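Local coordinates for protein retinol dehydratase (Spodoptera frugiperda, PDB 1FMJ) that binds retinol and adenosine 3',5'-diphosphate in a sulfotransferase fold whose helical lid is thought to turn sulfotransfer chemistry into dehydration of retinol, at residues P187-A198 with N209-F217. Numbering follows the deposited sequence.
Sequences PRDVAVSSFHHA and NFKDFWEMF. With A3P (adenosine-3'-5'-diphosphate), chain G; RTL (retinol), chain H.
F195 packs against both F210 and F213, one helical turn apart on helix 210-218, and the three rings form an aromatic cluster. F210 meets it twice: CB stands squarely over the face of the F195 ring, 4.0 Å from its centroid, while the F210 ring comes in edge-first, the two planes at 74°. F195 in turn points an edge at the face of F213, in an offset edge-to-face pair. With CG anti to the backbone N (chi1 -174°), the F213 ring is carried as a knob into the hole formed by A191, S194, F195 and A198; F195 CA lies over the middle of its face, 3.7 Å from the centroid. The same extended chi1, -179°, takes F210 past A191, whose carbonyl O lies in the plane of the F210 ring at its edge, 3.4 Å from CE1. V192 CG2 touches the tip of that ring, 3.6 Å from CZ. A191 CB lies off-centre over the F217 ring and meets the edge of the W214 indole in plane, while the indole NE1 bonds outward to Q330. V190 O takes both S194 N and S194 OG (2.7 Å), from opposite faces of its plane, so this hydroxyl donates within its own helix beside F213. Elsewhere on helix 187-200, S193 OG bonds O1P of adenosine-3'-5'-diphosphate and also R73, and H197 lines the retinol pocket. The chemistry is thus divided: aromatic and other apolar packing seats the helix against helix 210-218, while S193 and H197, pointing elsewhere, meet the nucleotide and retinol.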
loop_
_atom_site.group_PDB
_atom_site.type_symbol
_atom_site.label_atom_id
_atom_site.label_comp_id
_atom_site.label_asym_id
_atom_site.label_seq_id
_atom_site.Cartn_x
_atom_site.Cartn_y
_atom_site.Cartn_z
ATOM N N PRO A 187 -1.486 5.928 -12.305
ATOM C CA PRO A 187 -2.495 6.404 -11.350
ATOM C C PRO A 187 -3.928 5.961 -11.656
ATOM O O PRO A 187 -4.734 5.736 -10.747
ATOM C CB PRO A 187 -2.366 7.929 -11.423
ATOM C CG PRO A 187 -1.035 8.166 -12.022
ATOM C CD PRO A 187 -0.856 7.064 -12.999
ATOM N N ARG A 188 -4.251 5.855 -12.936
ATOM C CA ARG A 188 -5.598 5.471 -13.330
ATOM C C ARG A 188 -5.952 4.037 -12.944
ATOM O O ARG A 188 -7.067 3.779 -12.490
ATOM C CB ARG A 188 -5.780 5.731 -14.823
ATOM C CG ARG A 188 -5.747 7.227 -15.124
ATOM C CD ARG A 188 -5.488 7.521 -16.583
ATOM N NE ARG A 188 -4.199 7.000 -17.005
ATOM C CZ ARG A 188 -3.648 7.251 -18.184
ATOM N NH1 ARG A 188 -4.279 8.019 -19.059
ATOM N NH2 ARG A 188 -2.465 6.734 -18.484
ATOM N N ASP A 189 -5.002 3.118 -13.099
ATOM C CA ASP A 189 -5.213 1.720 -12.722
ATOM C C ASP A 189 -5.156 1.575 -11.198
ATOM O O ASP A 189 -5.778 0.686 -10.620
ATOM C CB ASP A 189 -4.145 0.821 -13.351
ATOM C CG ASP A 189 -4.322 0.667 -14.840
ATOM O OD1 ASP A 189 -5.490 0.623 -15.285
ATOM O OD2 ASP A 189 -3.298 0.566 -15.561
ATOM N N VAL A 190 -4.365 2.434 -10.563
ATOM C CA VAL A 190 -4.241 2.448 -9.114
ATOM C C VAL A 190 -5.606 2.842 -8.543
ATOM O O VAL A 190 -6.066 2.285 -7.542
ATOM C CB VAL A 190 -3.178 3.497 -8.650
ATOM C CG1 VAL A 190 -3.250 3.688 -7.152
ATOM C CG2 VAL A 190 -1.775 3.043 -9.044
ATOM N N ALA A 191 -6.247 3.812 -9.188
ATOM C CA ALA A 191 -7.554 4.288 -8.748
ATOM C C ALA A 191 -8.566 3.148 -8.853
ATOM O O ALA A 191 -9.328 2.903 -7.921
ATOM C CB ALA A 191 -8.000 5.472 -9.599
ATOM N N VAL A 192 -8.563 2.450 -9.985
ATOM C CA VAL A 192 -9.476 1.319 -10.179
ATOM C C VAL A 192 -9.184 0.229 -9.142
ATOM O O VAL A 192 -10.098 -0.299 -8.516
ATOM C CB VAL A 192 -9.347 0.712 -11.599
ATOM C CG1 VAL A 192 -10.165 -0.593 -11.701
ATOM C CG2 VAL A 192 -9.861 1.691 -12.618
ATOM N N SER A 193 -7.914 -0.096 -8.942
ATOM C CA SER A 193 -7.585 -1.134 -7.973
ATOM C C SER A 193 -7.906 -0.687 -6.548
ATOM O O SER A 193 -8.307 -1.499 -5.711
ATOM C CB SER A 193 -6.111 -1.537 -8.065
ATOM O OG SER A 193 -5.843 -2.630 -7.192
ATOM N N SER A 194 -7.723 0.602 -6.273
ATOM C CA SER A 194 -8.010 1.130 -4.949
ATOM C C SER A 194 -9.520 1.126 -4.723
ATOM O O SER A 194 -9.990 0.905 -3.613
ATOM C CB SER A 194 -7.447 2.547 -4.809
ATOM O OG SER A 194 -6.028 2.528 -4.810
ATOM N N PHE A 195 -10.277 1.369 -5.790
ATOM C CA PHE A 195 -11.730 1.367 -5.700
ATOM C C PHE A 195 -12.181 -0.013 -5.217
ATOM O O PHE A 195 -12.900 -0.118 -4.227
ATOM C CB PHE A 195 -12.341 1.678 -7.074
ATOM C CG PHE A 195 -13.823 1.376 -7.177
ATOM C CD1 PHE A 195 -14.760 2.129 -6.475
ATOM C CD2 PHE A 195 -14.275 0.352 -8.004
ATOM C CE1 PHE A 195 -16.131 1.866 -6.601
ATOM C CE2 PHE A 195 -15.641 0.082 -8.136
ATOM C CZ PHE A 195 -16.568 0.843 -7.434
ATOM N N HIS A 196 -11.739 -1.059 -5.915
ATOM C CA HIS A 196 -12.095 -2.435 -5.582
ATOM C C HIS A 196 -11.627 -2.871 -4.219
ATOM O O HIS A 196 -12.307 -3.642 -3.537
ATOM C CB HIS A 196 -11.534 -3.393 -6.624
ATOM C CG HIS A 196 -12.346 -3.454 -7.874
ATOM N ND1 HIS A 196 -13.567 -4.092 -7.933
ATOM C CD2 HIS A 196 -12.125 -2.943 -9.108
ATOM C CE1 HIS A 196 -14.061 -3.971 -9.153
ATOM N NE2 HIS A 196 -13.206 -3.277 -9.884
ATOM N N HIS A 197 -10.444 -2.403 -3.838
ATOM C CA HIS A 197 -9.882 -2.724 -2.542
ATOM C C HIS A 197 -10.722 -2.089 -1.435
ATOM O O HIS A 197 -10.871 -2.668 -0.353
ATOM C CB HIS A 197 -8.441 -2.226 -2.478
ATOM C CG HIS A 197 -7.791 -2.409 -1.142
ATOM N ND1 HIS A 197 -7.790 -1.424 -0.176
ATOM C CD2 HIS A 197 -7.117 -3.456 -0.614
ATOM C CE1 HIS A 197 -7.142 -1.860 0.891
ATOM N NE2 HIS A 197 -6.725 -3.090 0.650
ATOM N N ALA A 198 -11.274 -0.904 -1.705
ATOM C CA ALA A 198 -12.105 -0.226 -0.714
ATOM C C ALA A 198 -13.400 -1.024 -0.574
ATOM O O ALA A 198 -13.965 -1.131 0.514
ATOM C CB ALA A 198 -12.396 1.202 -1.141
ATOM N N ASN A 209 -20.079 4.959 -6.544
ATOM C CA ASN A 209 -19.493 4.299 -7.711
ATOM C C ASN A 209 -18.032 4.703 -7.931
ATOM O O ASN A 209 -17.459 5.477 -7.160
ATOM C CB ASN A 209 -20.297 4.615 -8.979
ATOM C CG ASN A 209 -20.404 6.104 -9.246
ATOM O OD1 ASN A 209 -19.455 6.857 -9.029
ATOM N ND2 ASN A 209 -21.564 6.536 -9.735
ATOM N N PHE A 210 -17.439 4.191 -9.001
ATOM C CA PHE A 210 -16.045 4.497 -9.276
ATOM C C PHE A 210 -15.768 5.962 -9.585
ATOM O O PHE A 210 -14.740 6.492 -9.180
ATOM C CB PHE A 210 -15.507 3.644 -10.423
ATOM C CG PHE A 210 -14.069 3.921 -10.729
ATOM C CD1 PHE A 210 -13.083 3.650 -9.782
ATOM C CD2 PHE A 210 -13.702 4.523 -11.923
ATOM C CE1 PHE A 210 -11.755 3.982 -10.021
ATOM C CE2 PHE A 210 -12.378 4.858 -12.168
ATOM C CZ PHE A 210 -11.405 4.590 -11.217
ATOM N N LYS A 211 -16.669 6.621 -10.307
ATOM C CA LYS A 211 -16.441 8.019 -10.631
ATOM C C LYS A 211 -16.371 8.864 -9.368
ATOM O O LYS A 211 -15.582 9.803 -9.307
ATOM C CB LYS A 211 -17.526 8.557 -11.557
ATOM C CG LYS A 211 -17.259 9.984 -11.998
ATOM C CD LYS A 211 -18.293 10.474 -12.993
ATOM C CE LYS A 211 -17.967 11.877 -13.474
ATOM N NZ LYS A 211 -19.085 12.446 -14.282
ATOM N N ASP A 212 -17.190 8.543 -8.364
ATOM C CA ASP A 212 -17.149 9.294 -7.110
ATOM C C ASP A 212 -15.813 8.988 -6.440
ATOM O O ASP A 212 -15.224 9.834 -5.772
ATOM C CB ASP A 212 -18.260 8.871 -6.148
ATOM C CG ASP A 212 -19.639 9.155 -6.677
ATOM O OD1 ASP A 212 -19.815 10.184 -7.357
ATOM O OD2 ASP A 212 -20.550 8.348 -6.390
ATOM N N PHE A 213 -15.349 7.758 -6.612
ATOM C CA PHE A 213 -14.083 7.359 -6.019
ATOM C C PHE A 213 -12.961 8.116 -6.729
ATOM O O PHE A 213 -12.018 8.584 -6.090
ATOM C CB PHE A 213 -13.873 5.850 -6.155
ATOM C CG PHE A 213 -12.646 5.349 -5.444
ATOM C CD1 PHE A 213 -12.666 5.124 -4.069
ATOM C CD2 PHE A 213 -11.454 5.164 -6.133
ATOM C CE1 PHE A 213 -11.511 4.723 -3.392
ATOM C CE2 PHE A 213 -10.291 4.762 -5.461
ATOM C CZ PHE A 213 -10.325 4.543 -4.090
ATOM N N TRP A 214 -13.077 8.239 -8.051
ATOM C CA TRP A 214 -12.079 8.943 -8.856
ATOM C C TRP A 214 -11.986 10.426 -8.521
ATOM O O TRP A 214 -10.894 10.993 -8.503
ATOM C CB TRP A 214 -12.380 8.778 -10.344
ATOM C CG TRP A 214 -11.642 9.763 -11.217
ATOM C CD1 TRP A 214 -12.175 10.835 -11.875
ATOM C CD2 TRP A 214 -10.243 9.762 -11.521
ATOM N NE1 TRP A 214 -11.197 11.499 -12.574
ATOM C CE2 TRP A 214 -10.001 10.861 -12.375
ATOM C CE3 TRP A 214 -9.168 8.936 -11.155
ATOM C CZ2 TRP A 214 -8.727 11.158 -12.873
ATOM C CZ3 TRP A 214 -7.903 9.231 -11.647
ATOM C CH2 TRP A 214 -7.693 10.334 -12.498
ATOM N N GLU A 215 -13.127 11.059 -8.278
ATOM C CA GLU A 215 -13.141 12.476 -7.924
ATOM C C GLU A 215 -12.307 12.675 -6.663
ATOM O O GLU A 215 -11.472 13.573 -6.578
ATOM C CB GLU A 215 -14.565 12.955 -7.641
ATOM C CG GLU A 215 -15.498 12.987 -8.846
ATOM C CD GLU A 215 -15.009 13.918 -9.944
ATOM O OE1 GLU A 215 -14.339 14.924 -9.613
ATOM O OE2 GLU A 215 -15.311 13.645 -11.132
ATOM N N MET A 216 -12.559 11.817 -5.683
ATOM C CA MET A 216 -11.882 11.859 -4.398
ATOM C C MET A 216 -10.399 11.574 -4.554
ATOM O O MET A 216 -9.553 12.344 -4.087
ATOM C CB MET A 216 -12.538 10.836 -3.460
ATOM C CG MET A 216 -11.842 10.605 -2.124
ATOM S SD MET A 216 -12.892 9.627 -0.984
ATOM C CE MET A 216 -13.445 8.269 -2.070
ATOM N N PHE A 217 -10.088 10.476 -5.236
ATOM C CA PHE A 217 -8.705 10.072 -5.443
ATOM C C PHE A 217 -7.812 11.068 -6.180
ATOM O O PHE A 217 -6.679 11.289 -5.761
ATOM C CB PHE A 217 -8.651 8.740 -6.180
ATOM C CG PHE A 217 -7.259 8.277 -6.476
ATOM C CD1 PHE A 217 -6.502 7.635 -5.499
ATOM C CD2 PHE A 217 -6.702 8.472 -7.729
ATOM C CE1 PHE A 217 -5.211 7.193 -5.774
ATOM C CE2 PHE A 217 -5.405 8.029 -8.012
ATOM C CZ PHE A 217 -4.664 7.391 -7.031
HETATM P P1 A3P G . -5.350 -5.047 -9.743
HETATM O O1P A3P G . -6.377 -4.565 -8.804
HETATM O O2P A3P G . -5.589 -6.453 -10.133
HETATM O O3P A3P G . -5.310 -4.198 -10.943
HETATM P P2 A3P G . -0.635 -3.994 -3.895
HETATM O O4P A3P G . 0.008 -5.275 -3.561
HETATM O O5P A3P G . 0.332 -2.881 -3.788
HETATM O O6P A3P G . -1.808 -3.771 -3.003
HETATM O "O5'" A3P G . -1.146 -4.054 -5.389
HETATM C "C5'" A3P G . -2.109 -5.005 -5.812
HETATM C "C4'" A3P G . -2.218 -5.034 -7.340
HETATM O "O4'" A3P G . -1.194 -5.938 -7.843
HETATM C "C3'" A3P G . -3.547 -5.617 -7.822
HETATM O "O3'" A3P G . -3.924 -4.947 -9.047
HETATM C "C2'" A3P G . -3.204 -7.089 -7.927
HETATM O "O2'" A3P G . -4.124 -7.947 -8.594
HETATM C "C1'" A3P G . -1.826 -7.002 -8.564
HETATM N N9 A3P G . -1.055 -8.243 -8.419
HETATM C C8 A3P G . -0.838 -9.021 -7.292
HETATM N N7 A3P G . -0.096 -10.078 -7.487
HETATM C C5 A3P G . 0.212 -10.012 -8.839
HETATM C C6 A3P G . 0.987 -10.848 -9.716
HETATM N N6 A3P G . 1.610 -11.958 -9.309
HETATM N N1 A3P G . 1.094 -10.478 -11.055
HETATM C C2 A3P G . 0.472 -9.344 -11.515
HETATM N N3 A3P G . -0.290 -8.475 -10.782
HETATM C C4 A3P G . -0.379 -8.872 -9.444
HETATM C C1 RTL H . -11.530 -3.374 8.812
HETATM C C2 RTL H . -12.430 -2.499 9.743
HETATM C C3 RTL H . -11.865 -2.352 11.151
HETATM C C4 RTL H . -10.640 -2.917 11.866
HETATM C C5 RTL H . -9.900 -3.748 10.814
HETATM C C6 RTL H . -10.234 -3.980 9.471
HETATM C C7 RTL H . -9.398 -4.809 8.562
HETATM C C8 RTL H . -8.293 -4.351 7.904
HETATM C C9 RTL H . -7.463 -5.161 7.003
HETATM C C10 RTL H . -6.373 -4.547 6.413
HETATM C C11 RTL H . -5.365 -5.086 5.474
HETATM C C12 RTL H . -5.171 -4.246 4.403
HETATM C C13 RTL H . -4.325 -4.253 3.191
HETATM C C14 RTL H . -4.166 -3.393 2.141
HETATM C C15 RTL H . -3.096 -2.384 2.204
HETATM O O1 RTL H . -1.914 -2.854 1.711
HETATM C C16 RTL H . -11.248 -2.357 7.688
HETATM C C17 RTL H . -12.522 -4.420 8.279
HETATM C C18 RTL H . -8.656 -4.383 11.455
HETATM C C19 RTL H . -7.824 -6.637 6.748
HETATM C C20 RTL H . -3.505 -5.553 3.239
#